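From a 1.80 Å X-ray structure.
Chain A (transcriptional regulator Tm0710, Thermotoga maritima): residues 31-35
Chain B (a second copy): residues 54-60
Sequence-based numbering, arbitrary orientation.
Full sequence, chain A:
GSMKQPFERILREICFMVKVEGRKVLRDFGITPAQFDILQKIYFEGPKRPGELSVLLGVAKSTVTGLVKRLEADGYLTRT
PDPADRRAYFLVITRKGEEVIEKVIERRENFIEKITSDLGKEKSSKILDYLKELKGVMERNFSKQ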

# COMPACT_ATOMS: atom_id res chain seq x y z
N ILE A 31 2.04 -0.69 16.87
CA ILE A 31 2.82 -0.10 15.73
C ILE A 31 1.91 0.65 14.76
O ILE A 31 0.87 0.15 14.36
CB ILE A 31 3.71 -1.18 15.03
CG1 ILE A 31 4.74 -1.67 16.09
CG2 ILE A 31 4.39 -0.67 13.71
CD1 ILE A 31 5.43 -2.96 15.72
N THR A 32 2.25 1.90 14.45
CA THR A 32 1.36 2.69 13.60
C THR A 32 1.62 2.34 12.11
O THR A 32 2.68 1.77 11.78
CB THR A 32 1.55 4.21 13.80
OG1 THR A 32 2.78 4.61 13.15
CG2 THR A 32 1.59 4.63 15.34
N PRO A 33 0.66 2.66 11.21
CA PRO A 33 0.89 2.44 9.74
C PRO A 33 2.23 2.98 9.17
O PRO A 33 2.91 2.28 8.39
CB PRO A 33 -0.32 3.14 9.10
CG PRO A 33 -1.41 3.00 10.18
CD PRO A 33 -0.73 3.10 11.53
N ALA A 34 2.60 4.22 9.53
CA ALA A 34 3.83 4.80 9.06
C ALA A 34 5.04 4.09 9.66
O ALA A 34 6.03 3.86 8.97
CB ALA A 34 3.88 6.28 9.38
N GLN A 35 4.94 3.72 10.94
CA GLN A 35 6.00 2.92 11.55
C GLN A 35 6.17 1.56 10.86
O GLN A 35 7.29 1.10 10.67
CB GLN A 35 5.74 2.69 13.02
CG GLN A 35 5.99 3.90 13.96
CD GLN A 35 5.81 3.47 15.42
OE1 GLN A 35 4.77 2.91 15.77
NE2 GLN A 35 6.83 3.71 16.28
N SER B 54 -4.92 11.30 10.49
CA SER B 54 -3.81 10.96 11.38
C SER B 54 -3.86 9.46 11.70
O SER B 54 -2.82 8.80 11.80
CB SER B 54 -3.82 11.85 12.64
OG SER B 54 -5.03 11.64 13.38
N VAL B 55 -5.07 8.93 11.77
CA VAL B 55 -5.29 7.48 11.94
C VAL B 55 -4.83 6.70 10.71
O VAL B 55 -4.14 5.70 10.83
CB VAL B 55 -6.76 7.17 12.31
CG1 VAL B 55 -7.04 5.66 12.28
CG2 VAL B 55 -7.03 7.69 13.75
N LEU B 56 -5.24 7.17 9.54
CA LEU B 56 -4.82 6.60 8.25
C LEU B 56 -3.28 6.47 8.16
O LEU B 56 -2.72 5.40 7.82
CB LEU B 56 -5.35 7.50 7.13
CG LEU B 56 -4.72 7.23 5.75
CD1 LEU B 56 -5.28 5.94 5.16
CD2 LEU B 56 -4.88 8.43 4.78
N LEU B 57 -2.60 7.58 8.43
CA LEU B 57 -1.13 7.64 8.23
C LEU B 57 -0.30 7.10 9.39
O LEU B 57 0.80 6.55 9.18
CB LEU B 57 -0.70 9.08 7.84
CG LEU B 57 -1.21 9.72 6.55
CD1 LEU B 57 -0.85 11.19 6.51
CD2 LEU B 57 -0.67 9.07 5.29
N GLY B 58 -0.84 7.22 10.62
CA GLY B 58 -0.17 6.73 11.84
C GLY B 58 0.84 7.74 12.32
O GLY B 58 1.98 7.39 12.66
N VAL B 59 0.47 9.02 12.23
CA VAL B 59 1.38 10.14 12.55
C VAL B 59 0.65 11.13 13.44
O VAL B 59 -0.58 11.07 13.60
CB VAL B 59 1.90 10.88 11.27
CG1 VAL B 59 2.76 9.94 10.44
CG2 VAL B 59 0.71 11.45 10.42
N ALA B 60 1.41 12.04 14.02
CA ALA B 60 0.85 13.06 14.89
C ALA B 60 0.09 14.08 14.05
O ALA B 60 0.35 14.26 12.88
CB ALA B 60 1.95 13.73 15.66

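The most unusual feature of this contact is that the beginning of one helix meets the end of another, and a single hydroxyl serves both. T32(A) occupies the N-cap position, where its OG1 accepts a hydrogen bond from the backbone N of Q35(A) at 3.2 Å. The same OG1 donates to the backbone O of G58(B), 2.9 Å away, in a hydrogen bond that links the two stretches. Threonine suits this place because a hydroxyl can accept and donate at once; its chi1 is in the p well. The cap is reciprocal: T32(A) N donates to OE1 of Q35(A) at 3.0 Å, so the glutamine side chain folds back over the first turn.

G58(B) is the first residue after the chain B helix to leave helical phi/psi, although its N still bonds to S54(B) O at 2.8 Å. Its phi of 83° favours glycine, and the packing gives a second reason. An ideal CB would point toward chain A and lie 2.6 Å from P33(A) CD and 2.7 Å from T32(A) CB, both clashes. Without one, the backbones approach closely, with the CA atoms of T32(A) and G58(B) 4.7 Å apart.

P33(A) suits the first turn of a helix, where its nitrogen, lacking a hydrogen, forfeits no helical bond. Its ring packs against the closing turn of chain B, with CB 3.5 Å from L56(B) O and CD 3.7 Å from G58(B) CA. Next to it, A34(A) N lies 3.0 Å from L57(B) O. The small methyl of A34(A) points toward chain B, and its CB meets CG1 of V59(B) at 4.0 Å, an apolar contact. L56(B) and L57(B) direct their CA-to-CB bonds away, leaving backbone to face the partner. The contact is compact, burying 217 Å² over both sides.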